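Local coordinates for ethylbenzene dehydrogenase alpha-subunit (Aromatoleum aromaticum, PDB 2IVF), which belongs to the molybdopterin oxidoreductase family and binds a molybdenum atom and an iron/sulfur cluster, at residues Q89-F94 and E660-C665; N668-F673 and Q767-S772; H875-D880 and V911-C916; I886-M891 and V905-N910. All coordinates share one frame; numbering follows the deposited sequence.

Contact 1 (Q89-F94 and E660-C665); sequences QGSCKF and EMTTPC. With SF4 (iron/sulfur cluster), chain K.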
loop_
_atom_site.group_PDB
_atom_site.type_symbol
_atom_site.label_atom_id
_atom_site.label_comp_id
_atom_site.label_asym_id
_atom_site.label_seq_id
_atom_site.Cartn_x
_atom_site.Cartn_y
_atom_site.Cartn_z
ATOM N N GLN A 89 8.625 9.026 -3.923
ATOM C CA GLN A 89 7.318 9.674 -3.737
ATOM C C GLN A 89 6.544 9.582 -5.028
ATOM O O GLN A 89 7.073 9.915 -6.064
ATOM C CB GLN A 89 7.491 11.116 -3.274
ATOM C CG GLN A 89 6.523 11.532 -2.180
ATOM C CD GLN A 89 5.195 11.969 -2.726
ATOM O OE1 GLN A 89 5.101 12.393 -3.877
ATOM N NE2 GLN A 89 4.135 11.860 -1.900
ATOM N N GLY A 90 5.298 9.106 -4.998
ATOM C CA GLY A 90 4.639 8.826 -6.267
ATOM C C GLY A 90 4.356 10.089 -7.062
ATOM O O GLY A 90 4.375 10.074 -8.304
ATOM N N SER A 91 4.083 11.182 -6.350
ATOM C CA SER A 91 3.768 12.485 -6.930
ATOM C C SER A 91 2.733 12.324 -7.999
ATOM O O SER A 91 2.814 12.932 -9.081
ATOM C CB SER A 91 4.980 13.230 -7.552
ATOM O OG SER A 91 5.847 13.606 -6.545
ATOM N N CYS A 92 1.748 11.509 -7.667
ATOM C CA CYS A 92 0.683 11.184 -8.575
ATOM C C CYS A 92 -0.348 12.263 -8.613
ATOM O O CYS A 92 -0.883 12.601 -7.569
ATOM C CB CYS A 92 0.017 9.910 -8.083
ATOM S SG CYS A 92 1.120 8.579 -7.708
ATOM N N LYS A 93 -0.636 12.788 -9.809
ATOM C CA LYS A 93 -1.611 13.828 -10.005
ATOM C C LYS A 93 -3.010 13.219 -10.128
ATOM O O LYS A 93 -3.234 12.342 -10.984
ATOM C CB LYS A 93 -1.301 14.616 -11.256
ATOM C CG LYS A 93 -2.185 15.895 -11.379
ATOM C CD LYS A 93 -1.678 16.855 -12.479
ATOM C CE LYS A 93 -1.851 16.240 -13.876
ATOM N NZ LYS A 93 -1.790 17.222 -15.003
ATOM N N PHE A 94 -3.908 13.657 -9.260
ATOM C CA PHE A 94 -5.296 13.213 -9.289
ATOM C C PHE A 94 -6.258 14.332 -9.574
ATOM O O PHE A 94 -6.024 15.487 -9.234
ATOM C CB PHE A 94 -5.706 12.630 -7.946
ATOM C CG PHE A 94 -5.239 11.213 -7.724
ATOM C CD1 PHE A 94 -3.935 10.950 -7.548
ATOM C CD2 PHE A 94 -6.134 10.152 -7.741
ATOM C CE1 PHE A 94 -3.497 9.677 -7.332
ATOM C CE2 PHE A 94 -5.703 8.873 -7.529
ATOM C CZ PHE A 94 -4.373 8.635 -7.337
ATOM N N GLU A 660 -0.442 22.507 -1.264
ATOM C CA GLU A 660 0.854 21.863 -1.069
ATOM C C GLU A 660 1.469 21.477 -2.388
ATOM O O GLU A 660 0.891 21.664 -3.455
ATOM C CB GLU A 660 0.680 20.604 -0.188
ATOM C CG GLU A 660 1.041 20.781 1.273
ATOM C CD GLU A 660 2.539 20.948 1.479
ATOM O OE1 GLU A 660 3.284 20.846 0.482
ATOM O OE2 GLU A 660 2.967 21.182 2.625
ATOM N N MET A 661 2.684 20.942 -2.301
ATOM C CA MET A 661 3.344 20.400 -3.456
ATOM C C MET A 661 3.987 19.115 -3.004
ATOM O O MET A 661 4.497 19.070 -1.885
ATOM C CB MET A 661 4.434 21.344 -3.858
ATOM C CG MET A 661 5.086 21.058 -5.128
ATOM S SD MET A 661 6.038 22.550 -5.550
ATOM C CE MET A 661 7.160 22.583 -4.195
ATOM N N THR A 662 3.979 18.092 -3.852
ATOM C CA THR A 662 4.629 16.840 -3.491
ATOM C C THR A 662 6.161 17.014 -3.440
ATOM O O THR A 662 6.687 18.058 -3.778
ATOM C CB THR A 662 4.254 15.768 -4.463
ATOM O OG1 THR A 662 4.606 16.202 -5.774
ATOM C CG2 THR A 662 2.754 15.518 -4.406
ATOM N N THR A 663 6.852 16.020 -2.897
ATOM C CA THR A 663 8.292 16.090 -2.708
ATOM C C THR A 663 8.900 14.915 -3.422
ATOM O O THR A 663 9.181 13.879 -2.812
ATOM C CB THR A 663 8.674 16.019 -1.220
ATOM O OG1 THR A 663 8.170 14.798 -0.641
ATOM C CG2 THR A 663 8.078 17.214 -0.482
ATOM N N PRO A 664 9.087 15.048 -4.726
ATOM C CA PRO A 664 9.578 13.912 -5.528
ATOM C C PRO A 664 11.108 13.700 -5.400
ATOM O O PRO A 664 11.884 14.614 -5.002
ATOM C CB PRO A 664 9.255 14.362 -6.954
ATOM C CG PRO A 664 9.422 15.825 -6.883
ATOM C CD PRO A 664 8.890 16.232 -5.563
ATOM N N CYS A 665 11.551 12.522 -5.816
ATOM C CA CYS A 665 12.943 12.276 -6.019
ATOM C C CYS A 665 13.108 11.826 -7.473
ATOM O O CYS A 665 12.187 11.957 -8.300
ATOM C CB CYS A 665 13.393 11.206 -5.051
ATOM S SG CYS A 665 12.564 9.618 -5.309
HETATM FE FE1 SF4 K . -0.246 6.485 -3.689
HETATM FE FE2 SF4 K . 0.724 8.205 -5.554
HETATM FE FE3 SF4 K . -0.687 9.161 -3.506
HETATM FE FE4 SF4 K . 1.825 8.146 -3.074
HETATM S S1 SF4 K . 1.324 10.038 -4.210
HETATM S S2 SF4 K . -0.125 7.750 -1.815
HETATM S S3 SF4 K . 1.842 6.491 -4.653
HETATM S S4 SF4 K . -1.492 7.775 -5.161
HETATM O O HOH W 1 9.480 10.796 -6.994
#
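S91 and T662 meet hydroxyl to hydroxyl: OG of S91 lies 3.0 Å from OG1 of T662, a hydrogen bond that ties the two segments together directly. OG1 of T662, placed there between its own backbone N and carbonyl carbon (chi1 57°), in addition takes the backbone N-H of T672 on strand 670-676. A second polar link runs through a water, which accepts from C665 N at 2.9 Å and can donate to Q89 O, 2.7 Å from it. Within the loop 89-94, S91 N makes a weak, bent bond to OE1 of Q89 (2.9 Å, 129° at the hydrogen). NE2 at the other branch of this amide is held by the carbonyls of H82 and N84, so both branches have partners.

The van der Waals contacts centre on Q89, whose chain bends at chi2 (-84°). Its CB lies 3.3 Å from T663 O, and CG passes the same oxygen. Farther out, OE1 of Q89 sits 3.5 Å from T662 CB, the two side chains crossing at about a right angle. OG of S91 also touches CB of P664 at 3.5 Å.

Metal binding lies on the far side of the loop. C92 turns away from 660-665, and its SG binds the FE2 iron of the cluster at 2.2 Å. The contact thus backs a cysteine-bearing loop of the iron/sulfur site in a molybdopterin oxidoreductase.

Contact 2 (N668-F673 and Q767-S772); sequences NPFFTF and QTRFLS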
loop_
_atom_site.group_PDB
_atom_site.type_symbol
_atom_site.label_atom_id
_atom_site.label_comp_id
_atom_site.label_asym_id
_atom_site.label_seq_id
_atom_site.Cartn_x
_atom_site.Cartn_y
_atom_site.Cartn_z
ATOM N N ASN A 668 10.198 9.219 -9.613
ATOM C CA ASN A 668 9.066 9.798 -10.315
ATOM C C ASN A 668 9.351 11.296 -10.275
ATOM O O ASN A 668 8.918 11.971 -9.356
ATOM C CB ASN A 668 7.744 9.528 -9.616
ATOM C CG ASN A 668 7.228 8.124 -9.775
ATOM O OD1 ASN A 668 7.928 7.183 -10.202
ATOM N ND2 ASN A 668 5.941 7.975 -9.455
ATOM N N PRO A 669 10.151 11.781 -11.222
ATOM C CA PRO A 669 10.834 13.072 -11.104
ATOM C C PRO A 669 10.023 14.307 -11.541
ATOM O O PRO A 669 10.448 15.100 -12.407
ATOM C CB PRO A 669 12.064 12.871 -11.965
ATOM C CG PRO A 669 11.575 11.955 -13.073
ATOM C CD PRO A 669 10.493 11.093 -12.503
ATOM N N PHE A 670 8.910 14.517 -10.849
ATOM C CA PHE A 670 7.978 15.606 -11.163
ATOM C C PHE A 670 7.329 16.036 -9.890
ATOM O O PHE A 670 6.986 15.177 -9.030
ATOM C CB PHE A 670 6.880 15.186 -12.188
ATOM C CG PHE A 670 6.543 13.722 -12.181
ATOM C CD1 PHE A 670 5.566 13.209 -11.340
ATOM C CD2 PHE A 670 7.175 12.857 -13.057
ATOM C CE1 PHE A 670 5.275 11.850 -11.330
ATOM C CE2 PHE A 670 6.911 11.500 -13.064
ATOM C CZ PHE A 670 5.923 10.986 -12.219
ATOM N N PHE A 671 7.167 17.357 -9.745
ATOM C CA PHE A 671 6.432 17.924 -8.615
ATOM C C PHE A 671 4.981 18.051 -8.984
ATOM O O PHE A 671 4.642 18.398 -10.124
ATOM C CB PHE A 671 6.926 19.338 -8.343
ATOM C CG PHE A 671 8.197 19.399 -7.603
ATOM C CD1 PHE A 671 9.403 19.205 -8.244
ATOM C CD2 PHE A 671 8.194 19.646 -6.244
ATOM C CE1 PHE A 671 10.604 19.280 -7.543
ATOM C CE2 PHE A 671 9.384 19.727 -5.534
ATOM C CZ PHE A 671 10.586 19.542 -6.199
ATOM N N THR A 672 4.116 17.848 -8.011
ATOM C CA THR A 672 2.650 17.856 -8.290
ATOM C C THR A 672 1.987 18.772 -7.294
ATOM O O THR A 672 2.350 18.836 -6.101
ATOM C CB THR A 672 2.083 16.417 -8.256
ATOM O OG1 THR A 672 2.657 15.662 -9.332
ATOM C CG2 THR A 672 0.555 16.365 -8.379
ATOM N N PHE A 673 1.046 19.537 -7.826
ATOM C CA PHE A 673 0.251 20.499 -7.082
ATOM C C PHE A 673 -0.902 19.859 -6.324
ATOM O O PHE A 673 -1.597 18.967 -6.825
ATOM C CB PHE A 673 -0.298 21.530 -8.062
ATOM C CG PHE A 673 -1.203 22.548 -7.449
ATOM C CD1 PHE A 673 -0.750 23.377 -6.446
ATOM C CD2 PHE A 673 -2.488 22.696 -7.891
ATOM C CE1 PHE A 673 -1.605 24.374 -5.873
ATOM C CE2 PHE A 673 -3.331 23.679 -7.363
ATOM C CZ PHE A 673 -2.882 24.520 -6.349
ATOM N N GLN A 767 1.200 19.664 -12.490
ATOM C CA GLN A 767 2.483 19.014 -12.259
ATOM C C GLN A 767 3.486 19.417 -13.320
ATOM O O GLN A 767 3.134 19.852 -14.419
ATOM C CB GLN A 767 2.366 17.479 -12.248
ATOM C CG GLN A 767 2.123 16.941 -13.582
ATOM C CD GLN A 767 2.086 15.404 -13.600
ATOM O OE1 GLN A 767 1.063 14.838 -13.246
ATOM N NE2 GLN A 767 3.168 14.744 -14.040
ATOM N N THR A 768 4.752 19.253 -12.966
ATOM C CA THR A 768 5.869 19.524 -13.849
ATOM C C THR A 768 7.089 18.703 -13.472
ATOM O O THR A 768 7.401 18.559 -12.293
ATOM C CB THR A 768 6.264 21.045 -13.886
ATOM O OG1 THR A 768 7.004 21.250 -15.079
ATOM C CG2 THR A 768 7.118 21.535 -12.684
ATOM N N ARG A 769 7.759 18.162 -14.489
ATOM C CA ARG A 769 9.088 17.555 -14.311
ATOM C C ARG A 769 10.072 18.546 -13.740
ATOM O O ARG A 769 10.134 19.691 -14.147
ATOM C CB ARG A 769 9.614 17.025 -15.653
ATOM C CG ARG A 769 9.137 15.638 -15.949
ATOM C CD ARG A 769 9.331 15.359 -17.347
ATOM N NE ARG A 769 9.491 13.948 -17.632
ATOM C CZ ARG A 769 8.540 13.116 -18.046
ATOM N NH1 ARG A 769 7.282 13.480 -18.057
ATOM N NH2 ARG A 769 8.883 11.886 -18.393
ATOM N N PHE A 770 10.866 18.114 -12.787
ATOM C CA PHE A 770 11.912 18.986 -12.299
ATOM C C PHE A 770 13.085 19.040 -13.255
ATOM O O PHE A 770 13.350 18.085 -14.024
ATOM C CB PHE A 770 12.297 18.667 -10.853
ATOM C CG PHE A 770 12.820 17.273 -10.581
ATOM C CD1 PHE A 770 14.129 16.903 -10.944
ATOM C CD2 PHE A 770 12.101 16.420 -9.761
ATOM C CE1 PHE A 770 14.639 15.629 -10.582
ATOM C CE2 PHE A 770 12.617 15.192 -9.382
ATOM C CZ PHE A 770 13.882 14.801 -9.783
ATOM N N LEU A 771 13.749 20.171 -13.279
ATOM C CA LEU A 771 14.782 20.388 -14.275
ATOM C C LEU A 771 16.201 20.277 -13.707
ATOM O O LEU A 771 17.191 20.399 -14.428
ATOM C CB LEU A 771 14.593 21.746 -14.916
ATOM C CG LEU A 771 13.227 21.945 -15.579
ATOM C CD1 LEU A 771 13.170 23.339 -16.147
ATOM C CD2 LEU A 771 13.043 20.891 -16.679
ATOM N N SER A 772 16.290 20.086 -12.416
ATOM C CA SER A 772 17.593 19.914 -11.767
ATOM C C SER A 772 17.390 19.400 -10.349
ATOM O O SER A 772 16.258 19.344 -9.865
ATOM C CB SER A 772 18.367 21.219 -11.716
ATOM O OG SER A 772 17.963 21.993 -10.639
HETATM O O HOH W 2 12.453 15.445 -14.099
#
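F770 reaches across to P669 and F671. Its CB lies in the plane of the F671 ring at the edge, 3.8 Å from F671 CE1, the two side chains crossing at about a right angle. CG stands between the backbone N and carbonyl carbon of F770 (chi1 60°), which places it near P669 O. CD2 comes 3.4 Å from P669 O, an oxygen that lies over one ring face, offset toward the rim. CE2 then meets P669 CA, and CZ, at the tip, touches P669 CB at 3.4 Å.

P669 O also accepts from F770 N at 3.1 Å, and a water donates both to it and to F770 O. P669 itself is the centre of an inverse gamma turn that leads into strand 670-676. There F671 and T768 form an antiparallel hydrogen-bonded pair (F671 N to T768 O 2.8 Å, T768 N to F671 O 3.0 Å), between the non-hydrogen-bonded pairs F670-R769 and T672-Q767.

On the face carrying F670, T672 and Q767, NE2 of Q767 lies over the F670 ring, 3.9 Å from F670 CD1, ring and amide planes 26° apart; T112 OG1 accepts from this NE2. OG1 of T672 rests 3.4 Å from Q767 CB and is bonded to S91 O. Main-chain bonds therefore set the strand pairing, while the F770 side chain adds apolar contact with P669, beyond the strand, and with F671, within it.

Contact 3 (H875-D880 and V911-C916); sequences HMNSKD and VQPKQC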
loop_
_atom_site.group_PDB
_atom_site.type_symbol
_atom_site.label_atom_id
_atom_site.label_comp_id
_atom_site.label_asym_id
_atom_site.label_seq_id
_atom_site.Cartn_x
_atom_site.Cartn_y
_atom_site.Cartn_z
ATOM N N HIS A 875 3.640 -12.967 9.143
ATOM C CA HIS A 875 3.699 -14.031 8.144
ATOM C C HIS A 875 4.738 -15.050 8.585
ATOM O O HIS A 875 5.888 -14.694 8.875
ATOM C CB HIS A 875 4.115 -13.549 6.762
ATOM C CG HIS A 875 3.211 -12.508 6.160
ATOM N ND1 HIS A 875 3.023 -12.400 4.797
ATOM C CD2 HIS A 875 2.478 -11.518 6.723
ATOM C CE1 HIS A 875 2.191 -11.397 4.548
ATOM N NE2 HIS A 875 1.847 -10.846 5.699
ATOM N N MET A 876 4.318 -16.303 8.645
ATOM C CA MET A 876 5.197 -17.389 9.026
ATOM C C MET A 876 5.204 -18.433 7.950
ATOM O O MET A 876 4.185 -18.679 7.302
ATOM C CB MET A 876 4.697 -18.074 10.295
ATOM C CG MET A 876 4.688 -17.242 11.532
ATOM S SD MET A 876 4.147 -18.242 12.928
ATOM C CE MET A 876 5.541 -19.403 13.030
ATOM N N ASN A 877 6.336 -19.089 7.765
ATOM C CA ASN A 877 6.359 -20.290 6.935
ATOM C C ASN A 877 5.393 -21.334 7.459
ATOM O O ASN A 877 5.325 -21.610 8.664
ATOM C CB ASN A 877 7.769 -20.888 6.923
ATOM C CG ASN A 877 7.847 -22.144 6.080
ATOM O OD1 ASN A 877 7.585 -23.265 6.572
ATOM N ND2 ASN A 877 8.111 -21.960 4.800
ATOM N N SER A 878 4.644 -21.955 6.545
ATOM C CA SER A 878 3.581 -22.884 6.941
ATOM C C SER A 878 4.071 -24.020 7.820
ATOM O O SER A 878 3.408 -24.393 8.773
ATOM C CB SER A 878 2.931 -23.519 5.685
ATOM O OG SER A 878 2.541 -22.524 4.784
ATOM N N LYS A 879 5.207 -24.605 7.472
ATOM C CA LYS A 879 5.719 -25.706 8.245
ATOM C C LYS A 879 6.203 -25.249 9.597
ATOM O O LYS A 879 5.966 -25.929 10.575
ATOM C CB LYS A 879 6.829 -26.449 7.521
ATOM C CG LYS A 879 7.240 -27.725 8.230
ATOM C CD LYS A 879 8.321 -28.439 7.425
ATOM C CE LYS A 879 8.497 -29.875 7.849
ATOM N NZ LYS A 879 9.411 -29.954 9.012
ATOM N N ASP A 880 6.894 -24.115 9.657
ATOM C CA ASP A 880 7.252 -23.532 10.947
ATOM C C ASP A 880 6.048 -23.380 11.836
ATOM O O ASP A 880 6.108 -23.693 13.021
ATOM C CB ASP A 880 7.860 -22.154 10.774
ATOM C CG ASP A 880 9.258 -22.193 10.203
ATOM O OD1 ASP A 880 9.903 -23.255 10.212
ATOM O OD2 ASP A 880 9.728 -21.127 9.801
ATOM N N VAL A 911 7.335 -17.733 2.868
ATOM C CA VAL A 911 8.228 -17.247 3.938
ATOM C C VAL A 911 9.370 -18.216 4.088
ATOM O O VAL A 911 9.174 -19.443 4.143
ATOM C CB VAL A 911 7.466 -17.136 5.260
ATOM C CG1 VAL A 911 8.422 -16.677 6.390
ATOM C CG2 VAL A 911 6.307 -16.167 5.101
ATOM N N GLN A 912 10.587 -17.709 4.191
ATOM C CA GLN A 912 11.710 -18.613 4.384
ATOM C C GLN A 912 11.591 -19.300 5.728
ATOM O O GLN A 912 11.224 -18.649 6.743
ATOM C CB GLN A 912 13.023 -17.844 4.280
ATOM C CG GLN A 912 14.215 -18.740 4.372
ATOM C CD GLN A 912 15.528 -18.020 4.100
ATOM O OE1 GLN A 912 16.496 -18.257 4.784
ATOM N NE2 GLN A 912 15.561 -17.151 3.094
ATOM N N PRO A 913 11.901 -20.606 5.800
ATOM C CA PRO A 913 11.963 -21.207 7.135
ATOM C C PRO A 913 12.819 -20.421 8.133
ATOM O O PRO A 913 13.966 -20.057 7.816
ATOM C CB PRO A 913 12.630 -22.567 6.878
ATOM C CG PRO A 913 12.095 -22.947 5.500
ATOM C CD PRO A 913 12.173 -21.608 4.751
ATOM N N LYS A 914 12.255 -20.198 9.314
ATOM C CA LYS A 914 12.904 -19.476 10.434
ATOM C C LYS A 914 13.061 -17.993 10.156
ATOM O O LYS A 914 13.714 -17.291 10.887
ATOM C CB LYS A 914 14.227 -20.112 10.847
ATOM C CG LYS A 914 14.138 -21.625 11.190
ATOM C CD LYS A 914 12.943 -22.010 12.060
ATOM C CE LYS A 914 12.811 -23.576 12.205
ATOM N NZ LYS A 914 12.405 -24.202 10.873
ATOM N N GLN A 915 12.411 -17.529 9.119
ATOM C CA GLN A 915 12.150 -16.101 8.947
ATOM C C GLN A 915 10.713 -15.896 9.440
ATOM O O GLN A 915 9.885 -16.784 9.269
ATOM C CB GLN A 915 12.255 -15.717 7.469
ATOM C CG GLN A 915 11.891 -14.247 7.128
ATOM C CD GLN A 915 11.658 -14.003 5.655
ATOM O OE1 GLN A 915 11.424 -14.927 4.914
ATOM N NE2 GLN A 915 11.701 -12.737 5.243
ATOM N N CYS A 916 10.390 -14.738 10.007
ATOM C CA CYS A 916 8.978 -14.331 10.074
ATOM C C CYS A 916 8.962 -12.851 9.746
ATOM O O CYS A 916 9.981 -12.153 9.869
ATOM C CB CYS A 916 8.352 -14.588 11.439
ATOM S SG CYS A 916 9.211 -13.739 12.821
HETATM O O HOH W 3 8.286 -18.859 9.693
#
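CG of N877 is anti to its backbone N (chi1 180°) and CG of D880 anti to its carbonyl carbon (chi1 -72°), placements from which N877 ND2 meets V911 O and the D880 carboxylate meets K914. The two residues stand at the start of helix 878-883, with N877 as its N-cap, and face a type II turn from Q912 to Q915 in the dinucleotide-binding domain, a member of the double-psi beta-barrel clan.

The N877 amide works in two directions. OD1 accepts from D880 N at 3.3 Å, in the carbonyl plane and on a lone pair, with a weak second bond from K879 N. ND2 donates to V911 O at 2.8 Å, nearly in line with that carbonyl. One side chain thus caps the helix and anchors the chain leading into the turn.

D880 grips the turn with both oxygens. OD2 takes K914 N on its syn lone pair at 2.7 Å, almost straight at 177°. The K914 side chain, bent at chi2 and chi4, curls back so that NZ forms a salt bridge to OD1 of D880 at 2.8 Å, also on the syn side but somewhat out of the carboxylate plane.

Apolar contact comes from V911, whose CG2 lies 3.8 Å from H875 CB. W139 of the beta-subunit packs on N877, Q912 and P913. Between the segments a water accepts from N877 N and donates to D880 OD2 and Q915 O, each of these two oxygens 2.7 Å from it.

Contact 4 (I886-M891 and V905-N910); sequences IKDGDM and VRTAPN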
loop_
_atom_site.group_PDB
_atom_site.type_symbol
_atom_site.label_atom_id
_atom_site.label_comp_id
_atom_site.label_asym_id
_atom_site.label_seq_id
_atom_site.Cartn_x
_atom_site.Cartn_y
_atom_site.Cartn_z
ATOM N N ILE A 886 0.511 -24.064 15.378
ATOM C CA ILE A 886 -0.137 -22.783 15.020
ATOM C C ILE A 886 -0.763 -22.938 13.643
ATOM O O ILE A 886 -0.138 -23.483 12.730
ATOM C CB ILE A 886 0.918 -21.645 14.980
ATOM C CG1 ILE A 886 1.449 -21.336 16.389
ATOM C CG2 ILE A 886 0.386 -20.365 14.348
ATOM C CD1 ILE A 886 2.624 -20.368 16.405
ATOM N N LYS A 887 -2.007 -22.485 13.499
ATOM C CA LYS A 887 -2.688 -22.505 12.213
ATOM C C LYS A 887 -2.869 -21.076 11.715
ATOM O O LYS A 887 -2.804 -20.119 12.475
ATOM C CB LYS A 887 -4.074 -23.153 12.369
ATOM C CG LYS A 887 -4.066 -24.642 12.501
ATOM C CD LYS A 887 -5.428 -25.174 12.988
ATOM C CE LYS A 887 -5.528 -26.681 12.641
ATOM N NZ LYS A 887 -6.339 -27.492 13.622
ATOM N N ASP A 888 -3.056 -20.936 10.419
ATOM C CA ASP A 888 -3.404 -19.653 9.825
ATOM C C ASP A 888 -4.594 -19.037 10.592
ATOM O O ASP A 888 -5.591 -19.708 10.882
ATOM C CB ASP A 888 -3.752 -19.866 8.361
ATOM C CG ASP A 888 -3.961 -18.571 7.601
ATOM O OD1 ASP A 888 -3.130 -17.674 7.665
ATOM O OD2 ASP A 888 -4.976 -18.458 6.902
ATOM N N GLY A 889 -4.483 -17.769 10.945
ATOM C CA GLY A 889 -5.558 -17.069 11.681
ATOM C C GLY A 889 -5.466 -17.187 13.196
ATOM O O GLY A 889 -6.154 -16.477 13.908
ATOM N N ASP A 890 -4.658 -18.109 13.685
ATOM C CA ASP A 890 -4.366 -18.148 15.118
ATOM C C ASP A 890 -3.670 -16.854 15.534
ATOM O O ASP A 890 -3.060 -16.173 14.723
ATOM C CB ASP A 890 -3.446 -19.306 15.487
ATOM C CG ASP A 890 -4.145 -20.612 15.524
ATOM O OD1 ASP A 890 -5.389 -20.652 15.648
ATOM O OD2 ASP A 890 -3.443 -21.620 15.507
ATOM N N MET A 891 -3.777 -16.529 16.808
ATOM C CA MET A 891 -2.899 -15.527 17.413
ATOM C C MET A 891 -1.613 -16.222 17.882
ATOM O O MET A 891 -1.595 -17.395 18.214
ATOM C CB MET A 891 -3.538 -14.864 18.628
ATOM C CG MET A 891 -4.809 -14.171 18.344
ATOM S SD MET A 891 -4.544 -12.805 17.230
ATOM C CE MET A 891 -5.944 -13.133 16.219
ATOM N N VAL A 905 -1.572 -14.671 12.979
ATOM C CA VAL A 905 -0.657 -15.390 12.144
ATOM C C VAL A 905 -1.263 -15.591 10.762
ATOM O O VAL A 905 -2.442 -15.945 10.603
ATOM C CB VAL A 905 -0.310 -16.762 12.733
ATOM C CG1 VAL A 905 0.555 -17.606 11.733
ATOM C CG2 VAL A 905 0.430 -16.602 14.057
ATOM N N ARG A 906 -0.456 -15.280 9.775
ATOM C CA ARG A 906 -0.687 -15.717 8.395
ATOM C C ARG A 906 0.357 -16.779 8.063
ATOM O O ARG A 906 1.528 -16.534 8.205
ATOM C CB ARG A 906 -0.490 -14.536 7.474
ATOM C CG ARG A 906 -0.295 -14.900 5.983
ATOM C CD ARG A 906 -0.395 -13.660 5.116
ATOM N NE ARG A 906 -1.773 -13.277 4.919
ATOM C CZ ARG A 906 -2.244 -12.043 4.964
ATOM N NH1 ARG A 906 -1.468 -11.015 5.236
ATOM N NH2 ARG A 906 -3.530 -11.866 4.769
ATOM N N THR A 907 -0.057 -17.955 7.608
ATOM C CA THR A 907 0.917 -18.979 7.198
ATOM C C THR A 907 1.049 -18.938 5.691
ATOM O O THR A 907 0.055 -18.789 4.999
ATOM C CB THR A 907 0.502 -20.381 7.649
ATOM O OG1 THR A 907 -0.772 -20.715 7.096
ATOM C CG2 THR A 907 0.395 -20.449 9.149
ATOM N N ALA A 908 2.276 -19.021 5.184
ATOM C CA ALA A 908 2.501 -19.007 3.731
ATOM C C ALA A 908 3.742 -19.839 3.416
ATOM O O ALA A 908 4.696 -19.805 4.158
ATOM C CB ALA A 908 2.654 -17.583 3.241
ATOM N N PRO A 909 3.734 -20.581 2.301
ATOM C CA PRO A 909 4.964 -21.264 1.878
ATOM C C PRO A 909 6.065 -20.318 1.399
ATOM O O PRO A 909 7.192 -20.746 1.202
ATOM C CB PRO A 909 4.511 -22.160 0.740
ATOM C CG PRO A 909 3.197 -21.719 0.346
ATOM C CD PRO A 909 2.599 -20.877 1.430
ATOM N N ASN A 910 5.727 -19.058 1.151
ATOM C CA ASN A 910 6.682 -18.150 0.568
ATOM C C ASN A 910 7.581 -17.480 1.597
ATOM O O ASN A 910 8.453 -16.742 1.223
ATOM C CB ASN A 910 6.020 -17.103 -0.311
ATOM C CG ASN A 910 4.956 -16.309 0.419
ATOM O OD1 ASN A 910 5.132 -15.942 1.566
ATOM N ND2 ASN A 910 3.847 -16.077 -0.240
#
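OD1 of D888 is gripped by two groups: T907 N donates to it at 3.1 Å, on the anti side and 33° out of the carboxylate plane, and R869 forms a salt bridge to it through NH2. The other terminal nitrogen of R869, NH1, bonds to V905 O. One arginine thus bridges two acceptors, OD1 of D888 and O of V905, that lie close together and would otherwise be expected to repel. V905 O also accepts from G889 N at 2.8 Å. In the other direction V905 N donates to D890 O at 2.7 Å, almost in line with the carbonyl.

These bonds clasp a type II beta turn, K887 to D890, against strand 900-908 of the dinucleotide-binding domain. The backbone angles of G889 in this turn would jam a CB against the preceding carbonyl oxygen. The turn is closed by D890 N donating to K887 O, and OD2 of D890 accepts from K887 N at 2.6 Å, a nearly straight bond that meets the oxygen from above the carboxylate plane (47° out of it).

Apolar contact is made by I886 and V905: CG2 of I886 lies 3.8 Å from CG2 of V905 and as near to its CG1, the two side chains crossing at about a right angle. OG1 of T907 comes 3.3 Å from CB of D888, with the methyl CG2 of T907 beside D888 N. R906 points away from the turn, where NH2 donates to O of W130 and NE to OE1 of Q134, both of the beta-subunit.

Overall arrangement
Contacts 1 and 2 are buried, their centres about 8 Å apart, and share the three-stranded antiparallel sheet in which 670-676 runs between 659-661 and 767-769. T672 links them through S91 and T662. Contacts 3 and 4 lie farther from the chain's centre in the dinucleotide-binding domain, where strands 873-877 and 900-908 are neighbours; M876 bonds to R906 and A908 between them. Contact 3 is still mostly buried, contact 4 only partly. The centres of contacts 1 and 3 are about 36 Å apart. Chemistry follows place: hydroxyls and an amide in contact 1 beside the cluster loop, aromatic rings and strand pairing in contact 2, but carboxylates with lysine or arginine partners beside the beta-subunit.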